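PDB 5NY5: 3,4-dihydroxybenzoate decarboxylase from Enterobacter cloacae, which probably catalyses the reversible decarboxylation of 3,4-dihydroxybenzoate to catechol as a UbiD-family enzyme dependent on prenylated FMN and a metal ion. Local coordinates for residues G272-E277 against N298-V303. Sequence-based numbering, arbitrary orientation.
Sequences GVRVRE and NPSLPV
E277 grips N298 twice, through its main chain and through its carboxylate, and so illustrates how one acidic residue can join two loop segments of the same chain. Its CB lies beside the backbone N and O of N298. CG then passes the leucine methyl L301 CD1 at 3.7 Å, and the carboxyl carbon CD follows at 3.6 Å from the same methyl. At the tip, OE1 accepts a hydrogen bond from N298 N at 3.0 Å through its anti lone pair, fairly straight (165° at the hydrogen), while OE2 lies 4.0 Å from L301 CD1. E277 N closes the pair by donating to N298 O (2.9 Å). Further along, V275 and L301 exchange backbone hydrogen bonds in both directions, a single antiparallel bridge. Beside it V275 CG1 meets V303 CG2 at 3.7 Å, the two side chains crossing at about a right angle. R274 CG and CD lie 3.3 and 3.4 Å from S300 OG, the bend at chi2 (-58°) placing CD there; the same hydroxyl oxygen sits at the guanidinium edge, near its plane, and NH2 reaches E198 in a salt bridge. N298 OD1 accepts from S300 N, an Asx turn just before L301. L301 and N298 also touch F183, a prenylated-FMN-binding residue; this is a lone beta bridge tying two loops of the Rift-related, FMN-binding-type domain beside the cofactor site, empty in this chain.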
ATOM      1  N   GLY A 272      42.289 -30.723  -3.775  1.00 90.33           N
ATOM      2  CA  GLY A 272      42.346 -30.459  -5.198  1.00 91.77           C
ATOM      3  C   GLY A 272      41.270 -31.148  -6.011  1.00 91.23           C
ATOM      4  O   GLY A 272      40.745 -30.566  -6.965  1.00 93.18           O
ATOM      5  N   VAL A 273      40.931 -32.382  -5.654  1.00 89.03           N
ATOM      6  CA  VAL A 273      39.966 -33.150  -6.428  1.00 87.87           C
ATOM      7  C   VAL A 273      38.561 -32.642  -6.135  1.00 85.26           C
ATOM      8  O   VAL A 273      38.234 -32.271  -5.000  1.00 83.74           O
ATOM      9  CB  VAL A 273      40.100 -34.655  -6.131  1.00 87.56           C
ATOM     10  CG1 VAL A 273      39.600 -34.981  -4.735  1.00 85.37           C
ATOM     11  CG2 VAL A 273      39.357 -35.477  -7.175  1.00 87.19           C
ATOM     12  N   ARG A 274      37.730 -32.602  -7.173  1.00 84.88           N
ATOM     13  CA  ARG A 274      36.336 -32.209  -7.049  1.00 82.55           C
ATOM     14  C   ARG A 274      35.489 -33.124  -7.917  1.00 81.93           C
ATOM     15  O   ARG A 274      35.949 -33.640  -8.938  1.00 83.65           O
ATOM     16  CB  ARG A 274      36.111 -30.744  -7.455  1.00 82.92           C
ATOM     17  CG  ARG A 274      36.710 -29.740  -6.492  1.00 83.21           C
ATOM     18  CD  ARG A 274      36.149 -29.929  -5.097  1.00 80.94           C
ATOM     19  NE  ARG A 274      37.089 -29.482  -4.075  1.00 81.72           N
ATOM     20  CZ  ARG A 274      37.015 -28.312  -3.453  1.00 81.45           C
ATOM     21  NH1 ARG A 274      36.036 -27.465  -3.741  1.00 80.37           N
ATOM     22  NH2 ARG A 274      37.919 -27.991  -2.538  1.00 82.36           N
ATOM     23  N   VAL A 275      34.242 -33.319  -7.499  1.00 79.57           N
ATOM     24  CA  VAL A 275      33.306 -34.164  -8.223  1.00 78.84           C
ATOM     25  C   VAL A 275      31.946 -33.482  -8.219  1.00 76.97           C
ATOM     26  O   VAL A 275      31.636 -32.682  -7.331  1.00 75.73           O
ATOM     27  CB  VAL A 275      33.223 -35.581  -7.606  1.00 78.00           C
ATOM     28  CG1 VAL A 275      32.423 -35.562  -6.309  1.00 75.60           C
ATOM     29  CG2 VAL A 275      32.632 -36.564  -8.595  1.00 78.17           C
ATOM     30  N   ARG A 276      31.144 -33.777  -9.236  1.00 76.92           N
ATOM     31  CA  ARG A 276      29.754 -33.351  -9.256  1.00 75.13           C
ATOM     32  C   ARG A 276      28.885 -34.484  -8.728  1.00 73.40           C
ATOM     33  O   ARG A 276      29.164 -35.661  -8.972  1.00 73.99           O
ATOM     34  CB  ARG A 276      29.306 -32.929 -10.657  1.00 76.15           C
ATOM     35  CG  ARG A 276      29.254 -34.025 -11.700  1.00 77.22           C
ATOM     36  CD  ARG A 276      28.824 -33.440 -13.038  1.00 78.35           C
ATOM     37  NE  ARG A 276      28.712 -34.453 -14.080  1.00 79.49           N
ATOM     38  CZ  ARG A 276      27.591 -35.106 -14.366  1.00 78.49           C
ATOM     39  NH1 ARG A 276      26.484 -34.852 -13.684  1.00 76.32           N
ATOM     40  NH2 ARG A 276      27.579 -36.013 -15.332  1.00 79.78           N
ATOM     41  N   GLU A 277      27.835 -34.110  -7.994  1.00 71.37           N
ATOM     42  CA  GLU A 277      27.105 -35.074  -7.177  1.00 69.68           C
ATOM     43  C   GLU A 277      26.487 -36.181  -8.022  1.00 69.86           C
ATOM     44  O   GLU A 277      26.542 -37.360  -7.648  1.00 69.63           O
ATOM     45  CB  GLU A 277      26.034 -34.344  -6.368  1.00 67.69           C
ATOM     46  CG  GLU A 277      25.752 -34.937  -5.002  1.00 66.13           C
ATOM     47  CD  GLU A 277      25.080 -33.945  -4.075  1.00 64.61           C
ATOM     48  OE1 GLU A 277      24.836 -32.801  -4.509  1.00 64.75           O
ATOM     49  OE2 GLU A 277      24.800 -34.303  -2.912  1.00 63.37           O
ATOM     50  N   ASN A 298      25.138 -30.725  -6.707  1.00 67.26           N
ATOM     51  CA  ASN A 298      26.255 -29.808  -6.515  1.00 68.49           C
ATOM     52  C   ASN A 298      27.321 -30.077  -7.572  1.00 70.75           C
ATOM     53  O   ASN A 298      27.739 -31.225  -7.743  1.00 71.25           O
ATOM     54  CB  ASN A 298      26.840 -29.963  -5.115  1.00 67.87           C
ATOM     55  CG  ASN A 298      27.798 -28.844  -4.749  1.00 68.94           C
ATOM     56  OD1 ASN A 298      28.668 -28.467  -5.534  1.00 70.83           O
ATOM     57  ND2 ASN A 298      27.640 -28.305  -3.546  1.00 67.85           N
ATOM     58  N   PRO A 299      27.772 -29.059  -8.303  1.00 72.24           N
ATOM     59  CA  PRO A 299      28.739 -29.299  -9.384  1.00 74.56           C
ATOM     60  C   PRO A 299      30.152 -29.568  -8.889  1.00 75.84           C
ATOM     61  O   PRO A 299      30.913 -30.282  -9.548  1.00 77.44           O
ATOM     62  CB  PRO A 299      28.679 -28.003 -10.205  1.00 75.70           C
ATOM     63  CG  PRO A 299      27.434 -27.298  -9.752  1.00 73.79           C
ATOM     64  CD  PRO A 299      27.259 -27.681  -8.324  1.00 71.95           C
ATOM     65  N   SER A 300      30.522 -29.007  -7.739  1.00 75.29           N
ATOM     66  CA  SER A 300      31.880 -29.128  -7.206  1.00 76.63           C
ATOM     67  C   SER A 300      31.790 -29.576  -5.751  1.00 75.00           C
ATOM     68  O   SER A 300      31.471 -28.774  -4.870  1.00 73.96           O
ATOM     69  CB  SER A 300      32.637 -27.809  -7.333  1.00 78.23           C
ATOM     70  OG  SER A 300      33.960 -27.921  -6.836  1.00 79.71           O
ATOM     71  N   LEU A 301      32.080 -30.853  -5.500  1.00 74.90           N
ATOM     72  CA  LEU A 301      32.024 -31.400  -4.156  1.00 73.54           C
ATOM     73  C   LEU A 301      33.351 -32.039  -3.768  1.00 75.01           C
ATOM     74  O   LEU A 301      33.954 -32.754  -4.574  1.00 76.48           O
ATOM     75  CB  LEU A 301      30.908 -32.445  -4.028  1.00 71.73           C
ATOM     76  CG  LEU A 301      29.526 -31.885  -3.701  1.00 69.70           C
ATOM     77  CD1 LEU A 301      28.513 -33.005  -3.530  1.00 68.16           C
ATOM     78  CD2 LEU A 301      29.603 -31.027  -2.453  1.00 68.94           C
ATOM     79  N   PRO A 302      33.827 -31.801  -2.547  1.00 74.77           N
ATOM     80  CA  PRO A 302      35.035 -32.492  -2.085  1.00 76.13           C
ATOM     81  C   PRO A 302      34.775 -33.977  -1.888  1.00 75.37           C
ATOM     82  O   PRO A 302      33.693 -34.388  -1.462  1.00 73.41           O
ATOM     83  CB  PRO A 302      35.360 -31.794  -0.760  1.00 75.79           C
ATOM     84  CG  PRO A 302      34.071 -31.209  -0.315  1.00 73.63           C
ATOM     85  CD  PRO A 302      33.329 -30.831  -1.559  1.00 73.48           C
ATOM     86  N   VAL A 303      35.786 -34.783  -2.202  1.00 77.07           N
ATOM     87  CA  VAL A 303      35.676 -36.237  -2.193  1.00 76.79           C
ATOM     88  C   VAL A 303      36.269 -36.772  -0.898  1.00 76.73           C
ATOM     89  O   VAL A 303      37.356 -36.351  -0.483  1.00 78.17           O
ATOM     90  CB  VAL A 303      36.381 -36.851  -3.415  1.00 78.82           C
ATOM     91  CG1 VAL A 303      36.521 -38.355  -3.258  1.00 78.91           C
ATOM     92  CG2 VAL A 303      35.618 -36.516  -4.685  1.00 78.74           C
TER